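Local atomic coordinates of endoglucanase (Clostridium thermocellum, PDB entry 2E4T), a protein that hydrolyses internal beta-1,4-glucosidic bonds of cellulose and xyloglucan, this chain being the family 44 glycoside hydrolase part of a larger, multidomain cellulase. Residues A[224-229]-A[276-281]; A[355-360]-A[384-389]; A[372-377]-A[402-407]; A[447-452]-A[509-514]. One frame throughout, in Å; residues are numbered along the deposited sequence. Where two conformers were deposited one is given.

Contacts 1 and 2 lie in the parallel sheet of the TIM barrel, their centres about 12 Å apart, and pair strands 226-232 with 279-284 and 354-360 with 388-391; strands 279-284 and 354-360 are neighbours in the sheet. Contact 3 packs the crossover helix of contact 2 against helix 398-408, centre to centre about 15 Å from contact 2. Contact 4 joins strands 442-452 and 508-514 of the second, largely antiparallel sheet; its centre is about 11 Å from that of contact 3 and about 33 Å from that of contact 1. Contact 1 closes before the others open, contacts 2 and 3 alternate along the chain, and contact 4 comes last. The series runs from barrel core through helices into the beta domain, whose sheet includes N-terminal strand 8-22.

Contact 1: residues A[224-229]-A[276-281]; sequences YAEIFG and LLDVLD
Phe228 and Val279 lie side by side on one face of a parallel strand pair in the TIM barrel, where strand 226-232 runs next to strand 279-284. The axes of the short stretches 226-229 and 279-281 approach to 4.7 Å and their directions differ by 28°. Gly229 N donates to Val279 O, and Asp281 N returns a bond to Gly229 O. Toward the start of the strands, Ile227 O takes two donors, the successive amides Asp278 N (2.9 Å) and Val279 N (3.0 Å), just where segment 276-281 enters its strand.

The side chains of Phe228 and Val279 point the same way. Val279 CG2 sits over the centre of the ring, 3.7 Å from the Phe228 centroid and only 12° off its normal, a CH-pi contact, while CG1 lies by CD2 and CE2. At the ring's edge Asp281 OD2 comes within 3.5 Å of Phe228 CB; the carboxylate stands nearly upright to the ring, while OD1 is taken by Thr358.

Asp278 reaches back toward the first strand. Its CG lies beside its own backbone N (chi1 -64°), which brings OD2 to 2.9 Å from Ile227 N in an almost straight bond on the anti side of the carboxylate, somewhat out of its plane. The same oxygen forms a salt bridge with Lys219, which would be expected to offset the aspartate's charge; nearby Glu226 is paired with Lys354 and Tyr387.

Phe228 and Val279 meet Ala356 of strand 354-360, Ile227 and Leu276 pack on helix 204-221, Leu277 and Leu280 on helix 257-272, and backbone bonds join Glu226 and Phe228 to Tyr181 of strand 180-183.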
loop_
_atom_site.group_PDB
_atom_site.type_symbol
_atom_site.label_atom_id
_atom_site.label_comp_id
_atom_site.label_asym_id
_atom_site.label_seq_id
_atom_site.Cartn_x
_atom_site.Cartn_y
_atom_site.Cartn_z
ATOM N N TYR A 224 -6.112 -17.969 -10.128
ATOM C CA TYR A 224 -6.910 -16.837 -9.665
ATOM C C TYR A 224 -6.071 -15.855 -8.859
ATOM O O TYR A 224 -6.566 -14.759 -8.506
ATOM C CB TYR A 224 -8.066 -17.349 -8.767
ATOM C CG TYR A 224 -8.870 -18.368 -9.527
ATOM C CD1 TYR A 224 -9.755 -18.011 -10.510
ATOM C CD2 TYR A 224 -8.701 -19.720 -9.281
ATOM C CE1 TYR A 224 -10.446 -19.013 -11.246
ATOM C CE2 TYR A 224 -9.381 -20.732 -9.971
ATOM C CZ TYR A 224 -10.222 -20.362 -10.974
ATOM O OH TYR A 224 -10.915 -21.314 -11.692
ATOM N N ALA A 225 -4.832 -16.204 -8.522
ATOM C CA ALA A 225 -4.016 -15.322 -7.679
ATOM C C ALA A 225 -3.557 -14.110 -8.486
ATOM O O ALA A 225 -3.240 -14.231 -9.680
ATOM C CB ALA A 225 -2.818 -16.110 -7.158
ATOM N N GLU A 226 -3.483 -12.973 -7.806
ATOM C CA GLU A 226 -3.026 -11.735 -8.447
ATOM C C GLU A 226 -1.540 -11.556 -8.205
ATOM O O GLU A 226 -1.083 -11.692 -7.054
ATOM C CB GLU A 226 -3.816 -10.549 -7.882
ATOM C CG GLU A 226 -5.224 -10.561 -8.414
ATOM C CD GLU A 226 -6.097 -9.430 -7.893
ATOM O OE1 GLU A 226 -6.040 -9.095 -6.690
ATOM O OE2 GLU A 226 -6.845 -8.865 -8.695
ATOM N N ILE A 227 -0.829 -11.208 -9.276
ATOM C CA ILE A 227 0.607 -10.931 -9.190
ATOM C C ILE A 227 0.836 -9.435 -9.173
ATOM O O ILE A 227 0.351 -8.671 -10.032
ATOM C CB ILE A 227 1.328 -11.600 -10.415
ATOM C CG1 ILE A 227 1.331 -13.113 -10.257
ATOM C CG2 ILE A 227 2.732 -11.016 -10.586
ATOM C CD1 ILE A 227 2.366 -13.610 -9.154
ATOM N N PHE A 228 1.621 -9.021 -8.154
ATOM C CA PHE A 228 1.986 -7.638 -7.899
ATOM C C PHE A 228 3.479 -7.446 -8.194
ATOM O O PHE A 228 4.312 -8.258 -7.746
ATOM C CB PHE A 228 1.809 -7.316 -6.383
ATOM C CG PHE A 228 0.392 -7.203 -5.890
ATOM C CD1 PHE A 228 -0.501 -8.264 -5.977
ATOM C CD2 PHE A 228 -0.034 -6.019 -5.289
ATOM C CE1 PHE A 228 -1.791 -8.157 -5.474
ATOM C CE2 PHE A 228 -1.323 -5.919 -4.766
ATOM C CZ PHE A 228 -2.214 -7.001 -4.876
ATOM N N GLY A 229 3.815 -6.353 -8.881
ATOM C CA GLY A 229 5.205 -5.997 -9.031
ATOM C C GLY A 229 5.291 -4.614 -9.643
ATOM O O GLY A 229 4.290 -4.096 -10.157
ATOM N N LEU A 276 -0.186 -11.746 -16.884
ATOM C CA LEU A 276 0.876 -12.143 -15.967
ATOM C C LEU A 276 1.190 -11.056 -14.942
ATOM O O LEU A 276 1.906 -11.329 -13.956
ATOM C CB LEU A 276 2.175 -12.504 -16.728
ATOM C CG LEU A 276 1.998 -13.717 -17.637
ATOM C CD1 LEU A 276 3.305 -13.949 -18.396
ATOM C CD2 LEU A 276 1.629 -14.980 -16.877
ATOM N N LEU A 277 0.727 -9.821 -15.148
ATOM C CA LEU A 277 0.862 -8.758 -14.151
ATOM C C LEU A 277 -0.559 -8.288 -13.843
ATOM O O LEU A 277 -1.234 -7.785 -14.747
ATOM C CB LEU A 277 1.650 -7.578 -14.689
ATOM C CG LEU A 277 1.797 -6.388 -13.738
ATOM C CD1 LEU A 277 2.633 -6.743 -12.498
ATOM C CD2 LEU A 277 2.293 -5.177 -14.442
ATOM N N ASP A 278 -0.984 -8.442 -12.586
ATOM C CA ASP A 278 -2.309 -7.965 -12.206
ATOM C C ASP A 278 -2.276 -6.559 -11.622
ATOM O O ASP A 278 -3.231 -5.779 -11.834
ATOM C CB ASP A 278 -2.958 -8.927 -11.225
ATOM C CG ASP A 278 -3.195 -10.263 -11.879
ATOM O OD1 ASP A 278 -4.214 -10.375 -12.617
ATOM O OD2 ASP A 278 -2.356 -11.176 -11.687
ATOM N N VAL A 279 -1.221 -6.245 -10.871
ATOM C CA VAL A 279 -1.182 -5.026 -10.094
ATOM C C VAL A 279 0.222 -4.416 -10.176
ATOM O O VAL A 279 1.200 -5.054 -9.794
ATOM C CB VAL A 279 -1.545 -5.264 -8.614
ATOM C CG1 VAL A 279 -1.725 -3.936 -7.918
ATOM C CG2 VAL A 279 -2.793 -6.131 -8.468
ATOM N N LEU A 280 0.294 -3.190 -10.704
ATOM C CA LEU A 280 1.512 -2.379 -10.647
ATOM C C LEU A 280 1.658 -1.895 -9.204
ATOM O O LEU A 280 0.749 -1.269 -8.675
ATOM C CB LEU A 280 1.380 -1.202 -11.615
ATOM C CG LEU A 280 2.594 -0.283 -11.653
ATOM C CD1 LEU A 280 3.785 -0.983 -12.311
ATOM C CD2 LEU A 280 2.266 1.001 -12.422
ATOM N N ASP A 281 2.805 -2.222 -8.599
ATOM C CA ASP A 281 3.009 -2.092 -7.138
ATOM C C ASP A 281 4.226 -1.227 -6.896
ATOM O O ASP A 281 5.343 -1.555 -7.382
ATOM C CB ASP A 281 3.301 -3.565 -6.648
ATOM C CG ASP A 281 3.691 -3.688 -5.215
ATOM O OD1 ASP A 281 4.133 -2.675 -4.617
ATOM O OD2 ASP A 281 3.510 -4.819 -4.685
#

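Contact 2: residues A[355-360]-A[384-389]; sequences LAITEY and YGVYLA
A beta-alpha-beta unit of the TIM barrel closes here: strand 354-360 leads through helix 368-384 into the parallel strand 388-391, pairing Ala356 with Leu388 and Ile357 with Ala389. Tyr387 N donates to Leu355 O at 2.8 Å, and Ile357 N to Leu388 O at 3.0 Å. Before the strand begins, the helix ends in a Schellman motif at Gly385, whose positive phi turns the chain. A water molecule joins the two segments there, accepting from Leu355 N and donating to Gly385 O.

Ala356 CB meets Leu388 CB at 4.0 Å on one face of the sheet, and Thr358 CG2 touches Leu388 CD2 beyond it. On the other face Ile357 CG1 packs against Val386 CG1 at 4.3 Å. Tyr360 follows a corner in the chain; its CG sits between the backbone N and the carbonyl carbon (chi1 64°), folding the ring back until CE2 lies 4.0 Å from Ala389 CB.

The chemistry is therefore that of a buried, mostly apolar interface: backbone bonds set the pairing, apolar side chains pack on both faces, and one water satisfies backbone groups where direct pairing has not yet begun.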
loop_
_atom_site.group_PDB
_atom_site.type_symbol
_atom_site.label_atom_id
_atom_site.label_comp_id
_atom_site.label_asym_id
_atom_site.label_seq_id
_atom_site.Cartn_x
_atom_site.Cartn_y
_atom_site.Cartn_z
ATOM N N LEU A 355 -3.464 -0.717 -9.624
ATOM C CA LEU A 355 -2.374 0.056 -9.016
ATOM C C LEU A 355 -2.409 -0.132 -7.495
ATOM O O LEU A 355 -3.486 0.024 -6.881
ATOM C CB LEU A 355 -2.524 1.542 -9.383
ATOM C CG LEU A 355 -1.485 2.481 -8.773
ATOM C CD1 LEU A 355 -0.073 2.146 -9.242
ATOM C CD2 LEU A 355 -1.796 3.921 -9.156
ATOM N N ALA A 356 -1.248 -0.439 -6.898
ATOM C CA ALA A 356 -1.178 -0.564 -5.447
ATOM C C ALA A 356 0.012 0.233 -4.923
ATOM O O ALA A 356 1.080 0.272 -5.541
ATOM C CB ALA A 356 -1.038 -2.031 -5.025
ATOM N N ILE A 357 -0.195 0.819 -3.734
ATOM C CA ILE A 357 0.853 1.550 -3.002
ATOM C C ILE A 357 1.125 0.704 -1.759
ATOM O O ILE A 357 0.417 0.799 -0.758
ATOM C CB ILE A 357 0.439 2.987 -2.646
ATOM C CG1 ILE A 357 -0.198 3.717 -3.845
ATOM C CG2 ILE A 357 1.632 3.692 -2.066
ATOM C CD1 ILE A 357 0.672 3.877 -5.072
ATOM N N THR A 358 2.139 -0.193 -1.865
ATOM C CA THR A 358 2.290 -1.239 -0.866
ATOM C C THR A 358 3.192 -0.848 0.330
ATOM O O THR A 358 3.243 -1.607 1.313
ATOM C CB THR A 358 2.765 -2.548 -1.496
ATOM O OG1 THR A 358 4.024 -2.338 -2.107
ATOM C CG2 THR A 358 1.694 -3.136 -2.395
ATOM N N GLU A 359 3.832 0.317 0.264
ATOM C CA GLU A 359 4.414 0.937 1.440
ATOM C C GLU A 359 4.257 2.442 1.243
ATOM O O GLU A 359 4.480 2.959 0.127
ATOM C CB GLU A 359 5.904 0.664 1.658
ATOM C CG GLU A 359 6.214 -0.793 1.895
ATOM C CD GLU A 359 7.673 -1.109 2.158
ATOM O OE1 GLU A 359 8.449 -0.190 2.550
ATOM O OE2 GLU A 359 8.039 -2.316 2.025
ATOM N N TYR A 360 3.940 3.157 2.317
ATOM C CA TYR A 360 3.928 4.597 2.346
ATOM C C TYR A 360 3.853 4.990 3.834
ATOM O O TYR A 360 3.448 4.185 4.702
ATOM C CB TYR A 360 2.728 5.206 1.578
ATOM C CG TYR A 360 1.373 4.864 2.188
ATOM C CD1 TYR A 360 0.797 5.726 3.107
ATOM C CD2 TYR A 360 0.716 3.688 1.882
ATOM C CE1 TYR A 360 -0.394 5.449 3.732
ATOM C CE2 TYR A 360 -0.513 3.376 2.489
ATOM C CZ TYR A 360 -1.044 4.253 3.420
ATOM O OH TYR A 360 -2.218 3.996 4.080
ATOM N N TYR A 384 -9.356 8.118 -6.723
ATOM C CA TYR A 384 -8.580 8.040 -7.945
ATOM C C TYR A 384 -8.372 6.612 -8.396
ATOM O O TYR A 384 -7.740 6.406 -9.447
ATOM C CB TYR A 384 -7.319 8.930 -7.854
ATOM C CG TYR A 384 -7.631 10.434 -7.750
ATOM C CD1 TYR A 384 -7.874 11.177 -8.880
ATOM C CD2 TYR A 384 -7.806 11.043 -6.556
ATOM C CE1 TYR A 384 -8.234 12.530 -8.790
ATOM C CE2 TYR A 384 -8.168 12.392 -6.429
ATOM C CZ TYR A 384 -8.431 13.119 -7.568
ATOM O OH TYR A 384 -8.847 14.425 -7.421
ATOM N N GLY A 385 -8.887 5.622 -7.689
ATOM C CA GLY A 385 -8.906 4.271 -8.219
ATOM C C GLY A 385 -7.752 3.383 -7.854
ATOM O O GLY A 385 -7.554 2.347 -8.536
ATOM N N VAL A 386 -7.031 3.677 -6.767
ATOM C CA VAL A 386 -6.039 2.727 -6.287
ATOM C C VAL A 386 -6.739 1.464 -5.811
ATOM O O VAL A 386 -7.818 1.507 -5.225
ATOM C CB VAL A 386 -5.199 3.398 -5.155
ATOM C CG1 VAL A 386 -4.305 2.444 -4.450
ATOM C CG2 VAL A 386 -4.422 4.574 -5.730
ATOM N N TYR A 387 -6.112 0.303 -6.102
ATOM C CA TYR A 387 -6.702 -0.991 -5.786
ATOM C C TYR A 387 -6.393 -1.495 -4.370
ATOM O O TYR A 387 -7.252 -2.075 -3.686
ATOM C CB TYR A 387 -6.160 -2.010 -6.798
ATOM C CG TYR A 387 -6.609 -3.418 -6.567
ATOM C CD1 TYR A 387 -7.961 -3.774 -6.661
ATOM C CD2 TYR A 387 -5.678 -4.421 -6.294
ATOM C CE1 TYR A 387 -8.362 -5.090 -6.464
ATOM C CE2 TYR A 387 -6.085 -5.756 -6.144
ATOM C CZ TYR A 387 -7.432 -6.076 -6.257
ATOM O OH TYR A 387 -7.886 -7.368 -6.127
ATOM N N LEU A 388 -5.149 -1.317 -3.933
ATOM C CA LEU A 388 -4.718 -1.852 -2.641
ATOM C C LEU A 388 -3.668 -0.879 -2.123
ATOM O O LEU A 388 -2.860 -0.347 -2.894
ATOM C CB LEU A 388 -4.177 -3.285 -2.795
ATOM C CG LEU A 388 -3.647 -3.953 -1.522
ATOM C CD1 LEU A 388 -3.904 -5.449 -1.551
ATOM C CD2 LEU A 388 -2.156 -3.699 -1.298
ATOM N N ALA A 389 -3.649 -0.680 -0.785
ATOM C CA ALA A 389 -2.574 0.115 -0.190
ATOM C C ALA A 389 -2.354 -0.426 1.210
ATOM O O ALA A 389 -3.284 -0.839 1.898
ATOM C CB ALA A 389 -2.913 1.607 -0.202
HETATM O O HOH W 1 -6.204 0.192 -9.605
#

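Contact 3: residues A[372-377]-A[402-407]; sequences IAQADV and AGINLY
Tyr407 reaches across from helix 398-408 so that its hydroxyl meets the backbone of helix 368-384 at Ala375. Tyr407 OH donates to Ala375 O over 2.7 Å, approaching 26° out of the carbonyl plane. The tyrosine CG is anti to its own carbonyl carbon (chi1 -71°), which directs the ring toward the other helix, with CE2 4.0 Å from Ala375 CB. Gly403 O of its own helix lies at the ring's edge, in its plane, one turn earlier.

Gly403 is where the backbones come together: its CA is 4.5 Å from that of Ala375. With no side chain on the glycine, the aliphatic part of Gln374 can rest on the helix itself, CG lying 4.2 Å from Gly403 CA. Gln374 then bends at its second torsion and its amide crosses the Ile404 side chain at a slant, NE2 standing 3.6 Å from Ile404 CG1; NE2 is also hydrogen-bonded to Tyr360 OH. Leu406 CD2 makes a looser contact with the Ala375 methyl.

The axes of 372-377 and 402-407 come within 8.0 Å, inclined by 41°, an approach that small residues at the crossing allow. Glu401, on the same helix as Ile404, binds the zinc ion together with Asp35 and Ala395. Strand 442-452 lies against both helices, Leu451 touching Ala375 and Ile449 touching Leu406 and Tyr407, while Leu406 also meets Phe479 of strand 474-480.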
loop_
_atom_site.group_PDB
_atom_site.type_symbol
_atom_site.label_atom_id
_atom_site.label_comp_id
_atom_site.label_asym_id
_atom_site.label_seq_id
_atom_site.Cartn_x
_atom_site.Cartn_y
_atom_site.Cartn_z
ATOM N N ILE A 372 -4.654 13.582 9.846
ATOM C CA ILE A 372 -5.342 14.269 8.771
ATOM C C ILE A 372 -4.728 13.885 7.423
ATOM O O ILE A 372 -5.466 13.577 6.468
ATOM C CB ILE A 372 -5.368 15.790 9.003
ATOM C CG1 ILE A 372 -6.204 16.101 10.273
ATOM C CG2 ILE A 372 -5.935 16.485 7.765
ATOM C CD1 ILE A 372 -6.168 17.572 10.679
ATOM N N ALA A 373 -3.401 13.886 7.323
ATOM C CA ALA A 373 -2.778 13.479 6.060
ATOM C C ALA A 373 -3.169 12.045 5.708
ATOM O O ALA A 373 -3.456 11.749 4.535
ATOM C CB ALA A 373 -1.260 13.643 6.115
ATOM N N GLN A 374 -3.162 11.134 6.708
ATOM C CA GLN A 374 -3.550 9.749 6.430
ATOM C C GLN A 374 -4.978 9.684 5.880
ATOM O O GLN A 374 -5.266 8.979 4.898
ATOM C CB GLN A 374 -3.431 8.926 7.715
ATOM C CG GLN A 374 -3.871 7.466 7.514
ATOM C CD GLN A 374 -2.939 6.703 6.609
ATOM O OE1 GLN A 374 -1.796 7.096 6.347
ATOM N NE2 GLN A 374 -3.416 5.551 6.125
ATOM N N ALA A 375 -5.924 10.398 6.547
ATOM C CA ALA A 375 -7.308 10.375 6.063
ATOM C C ALA A 375 -7.391 10.952 4.655
ATOM O O ALA A 375 -8.206 10.504 3.816
ATOM C CB ALA A 375 -8.205 11.135 7.044
ATOM N N ASP A 376 -6.579 11.987 4.363
ATOM C CA ASP A 376 -6.610 12.607 3.037
ATOM C C ASP A 376 -6.122 11.580 1.998
ATOM O O ASP A 376 -6.759 11.384 0.927
ATOM C CB ASP A 376 -5.712 13.847 3.060
ATOM C CG ASP A 376 -6.045 14.872 2.002
ATOM O OD1 ASP A 376 -7.227 14.955 1.589
ATOM O OD2 ASP A 376 -5.075 15.563 1.546
ATOM N N VAL A 377 -4.969 10.935 2.274
ATOM C CA VAL A 377 -4.406 9.928 1.384
ATOM C C VAL A 377 -5.417 8.825 1.105
ATOM O O VAL A 377 -5.566 8.373 -0.055
ATOM C CB VAL A 377 -3.087 9.395 2.007
ATOM C CG1 VAL A 377 -2.587 8.141 1.307
ATOM C CG2 VAL A 377 -2.049 10.496 1.974
ATOM N N ALA A 402 -6.070 6.359 13.661
ATOM C CA ALA A 402 -7.368 7.037 13.670
ATOM C C ALA A 402 -7.783 7.362 12.218
ATOM O O ALA A 402 -8.967 7.275 11.872
ATOM C CB ALA A 402 -7.301 8.292 14.495
ATOM N N GLY A 403 -6.826 7.809 11.390
ATOM C CA GLY A 403 -7.132 8.121 9.997
ATOM C C GLY A 403 -7.687 6.909 9.244
ATOM O O GLY A 403 -8.619 7.039 8.423
ATOM N N ILE A 404 -7.118 5.726 9.533
ATOM C CA ILE A 404 -7.632 4.486 8.935
ATOM C C ILE A 404 -9.042 4.173 9.484
ATOM O O ILE A 404 -9.980 3.921 8.713
ATOM C CB ILE A 404 -6.654 3.307 9.194
ATOM C CG1 ILE A 404 -5.327 3.572 8.483
ATOM C CG2 ILE A 404 -7.283 2.005 8.769
ATOM C CD1 ILE A 404 -4.193 2.650 8.933
ATOM N N ASN A 405 -9.185 4.143 10.830
ATOM C CA ASN A 405 -10.489 3.792 11.411
ATOM C C ASN A 405 -11.580 4.769 11.014
ATOM O O ASN A 405 -12.768 4.393 11.006
ATOM C CB ASN A 405 -10.395 3.712 12.944
ATOM C CG ASN A 405 -9.806 2.402 13.406
ATOM O OD1 ASN A 405 -9.836 1.375 12.739
ATOM N ND2 ASN A 405 -9.269 2.448 14.662
ATOM N N LEU A 406 -11.248 6.018 10.697
ATOM C CA LEU A 406 -12.279 6.970 10.260
ATOM C C LEU A 406 -13.007 6.399 9.014
ATOM O O LEU A 406 -14.205 6.688 8.814
ATOM C CB LEU A 406 -11.663 8.314 9.976
ATOM C CG LEU A 406 -12.668 9.472 9.887
ATOM C CD1 LEU A 406 -13.358 9.767 11.199
ATOM C CD2 LEU A 406 -11.956 10.722 9.327
ATOM N N TYR A 407 -12.274 5.639 8.186
ATOM C CA TYR A 407 -12.865 4.974 7.041
ATOM C C TYR A 407 -13.388 3.584 7.353
ATOM O O TYR A 407 -14.434 3.188 6.815
ATOM C CB TYR A 407 -11.860 4.851 5.887
ATOM C CG TYR A 407 -11.562 6.175 5.228
ATOM C CD1 TYR A 407 -12.194 6.518 4.007
ATOM C CD2 TYR A 407 -10.662 7.079 5.792
ATOM C CE1 TYR A 407 -11.939 7.712 3.380
ATOM C CE2 TYR A 407 -10.408 8.306 5.197
ATOM C CZ TYR A 407 -11.028 8.627 3.951
ATOM O OH TYR A 407 -10.819 9.833 3.333
#

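Contact 4: residues A[447-452]-A[509-514]; sequences HIILLN and ACHIVL
Strands 447-452 and 509-514 run antiparallel, with axes 4.6 Å apart and inclined at 158°, and His447 faces Val513 at one end while Leu451 faces Ala509 at the other. Two hydrogen-bonded pairs, Ile448 with Ile512 and Leu450 with Cys510, each exchange two N-H...O hydrogen bonds; the bond from Ile512 N to Ile448 O measures 2.8 Å and is close to straight.

On one face two imidazoles meet rim to rim. His447 ND1 and His511 NE2 are 2.8 Å apart in a hydrogen bond in which either could be the donor, and the ring planes are turned 71° against each other. CG of His511 stands anti to its backbone N (chi1 -171°), which carries the ring toward the other strand. Its second nitrogen, ND1, bonds to Leu406 O of helix 398-408, so this buried ring is gripped at both nitrogens and its rotation fixed. Val513 CG1 lies over one face of the His447 ring, toward the rim and 4.2 Å from the centroid, and Ile449 CD1 presses on His511, 3.6 Å from ND1. Further along, Leu451 CD2 meets Ala509 CB at 3.6 Å.

The other face is mostly apolar. Ile448 CD1 touches Leu514 CD1 tip to tip at 3.6 Å, and Leu450 CD2 meets Ile512 CD1 at a slant.

That second face lies on Phe461 and Phe463 of strand 459-466 and on Val504 of strand 499-504, while the histidine face meets helix 398-408. Such a layered, largely antiparallel arrangement is consistent with the beta-sandwich domain that accompanies the barrel in related glycoside hydrolases, docked here against the barrel's helices.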
loop_
_atom_site.group_PDB
_atom_site.type_symbol
_atom_site.label_atom_id
_atom_site.label_comp_id
_atom_site.label_asym_id
_atom_site.label_seq_id
_atom_site.Cartn_x
_atom_site.Cartn_y
_atom_site.Cartn_z
ATOM N N HIS A 447 -22.115 9.274 2.962
ATOM C CA HIS A 447 -20.956 9.414 3.819
ATOM C C HIS A 447 -20.031 10.503 3.320
ATOM O O HIS A 447 -19.754 10.555 2.116
ATOM C CB HIS A 447 -20.172 8.080 3.810
ATOM C CG HIS A 447 -20.896 6.976 4.480
ATOM N ND1 HIS A 447 -20.596 6.587 5.756
ATOM C CD2 HIS A 447 -21.912 6.188 4.051
ATOM C CE1 HIS A 447 -21.417 5.589 6.091
ATOM N NE2 HIS A 447 -22.226 5.324 5.071
ATOM N N ILE A 448 -19.551 11.362 4.242
ATOM C CA ILE A 448 -18.669 12.431 3.865
ATOM C C ILE A 448 -17.490 12.459 4.834
ATOM O O ILE A 448 -17.691 12.571 6.056
ATOM C CB ILE A 448 -19.364 13.829 3.900
ATOM C CG1 ILE A 448 -20.617 13.825 3.018
ATOM C CG2 ILE A 448 -18.391 14.907 3.492
ATOM C CD1 ILE A 448 -21.529 15.027 3.283
ATOM N N ILE A 449 -16.267 12.380 4.311
ATOM C CA ILE A 449 -15.066 12.659 5.119
ATOM C C ILE A 449 -14.703 14.098 4.848
ATOM O O ILE A 449 -14.553 14.531 3.691
ATOM C CB ILE A 449 -13.854 11.753 4.652
ATOM C CG1 ILE A 449 -14.125 10.274 4.864
ATOM C CG2 ILE A 449 -12.613 12.192 5.350
ATOM C CD1 ILE A 449 -14.314 9.932 6.266
ATOM N N LEU A 450 -14.622 14.888 5.928
ATOM C CA LEU A 450 -14.411 16.324 5.846
ATOM C C LEU A 450 -13.182 16.668 6.698
ATOM O O LEU A 450 -13.189 16.399 7.910
ATOM C CB LEU A 450 -15.654 17.065 6.385
ATOM C CG LEU A 450 -15.524 18.578 6.430
ATOM C CD1 LEU A 450 -15.369 19.201 5.046
ATOM C CD2 LEU A 450 -16.791 19.126 7.125
ATOM N N LEU A 451 -12.148 17.181 6.041
ATOM C CA LEU A 451 -10.859 17.446 6.719
ATOM C C LEU A 451 -10.627 18.947 6.717
ATOM O O LEU A 451 -10.566 19.589 5.660
ATOM C CB LEU A 451 -9.712 16.729 5.973
ATOM C CG LEU A 451 -9.950 15.238 5.754
ATOM C CD1 LEU A 451 -8.764 14.592 5.016
ATOM C CD2 LEU A 451 -10.175 14.506 7.061
ATOM N N ASN A 452 -10.450 19.496 7.934
ATOM C CA ASN A 452 -10.089 20.908 8.071
ATOM C C ASN A 452 -8.600 21.005 8.337
ATOM O O ASN A 452 -8.139 20.640 9.444
ATOM C CB ASN A 452 -10.877 21.579 9.171
ATOM C CG ASN A 452 -10.632 23.074 9.175
ATOM O OD1 ASN A 452 -10.187 23.626 8.168
ATOM N ND2 ASN A 452 -10.959 23.740 10.292
ATOM N N ALA A 509 -10.671 16.100 11.744
ATOM C CA ALA A 509 -11.103 15.168 10.730
ATOM C C ALA A 509 -12.441 14.596 11.132
ATOM O O ALA A 509 -12.571 14.036 12.222
ATOM C CB ALA A 509 -10.091 14.018 10.578
ATOM N N CYS A 510 -13.453 14.715 10.253
ATOM C CA CYS A 510 -14.779 14.255 10.553
ATOM C C CYS A 510 -15.299 13.277 9.494
ATOM O O CYS A 510 -14.908 13.321 8.330
ATOM C CB CYS A 510 -15.797 15.490 10.374
ATOM S SG CYS A 510 -15.438 16.952 11.331
ATOM N N HIS A 511 -16.208 12.422 9.972
ATOM C CA HIS A 511 -16.984 11.526 9.088
ATOM C C HIS A 511 -18.451 11.830 9.413
ATOM O O HIS A 511 -18.904 11.623 10.539
ATOM C CB HIS A 511 -16.635 10.068 9.411
ATOM C CG HIS A 511 -17.208 9.078 8.443
ATOM N ND1 HIS A 511 -16.579 7.881 8.201
ATOM C CD2 HIS A 511 -18.378 9.022 7.715
ATOM C CE1 HIS A 511 -17.335 7.159 7.368
ATOM N NE2 HIS A 511 -18.429 7.816 7.038
ATOM N N ILE A 512 -19.150 12.341 8.383
ATOM C CA ILE A 512 -20.562 12.707 8.506
ATOM C C ILE A 512 -21.360 11.609 7.772
ATOM O O ILE A 512 -20.990 11.208 6.668
ATOM C CB ILE A 512 -20.825 14.061 7.834
ATOM C CG1 ILE A 512 -19.940 15.149 8.445
ATOM C CG2 ILE A 512 -22.316 14.418 7.902
ATOM C CD1 ILE A 512 -19.980 16.475 7.668
ATOM N N VAL A 513 -22.459 11.142 8.398
ATOM C CA VAL A 513 -23.307 10.126 7.788
ATOM C C VAL A 513 -24.716 10.712 7.728
ATOM O O VAL A 513 -25.385 10.881 8.751
ATOM C CB VAL A 513 -23.308 8.823 8.585
ATOM C CG1 VAL A 513 -24.141 7.759 7.833
ATOM C CG2 VAL A 513 -21.865 8.317 8.847
ATOM N N LEU A 514 -25.123 11.088 6.502
ATOM C CA LEU A 514 -26.425 11.687 6.257
ATOM C C LEU A 514 -27.436 10.644 5.913
ATOM O O LEU A 514 -27.190 9.736 5.126
ATOM C CB LEU A 514 -26.322 12.685 5.135
ATOM C CG LEU A 514 -25.538 13.948 5.442
ATOM C CD1 LEU A 514 -25.003 14.563 4.213
ATOM C CD2 LEU A 514 -26.471 14.957 6.191
#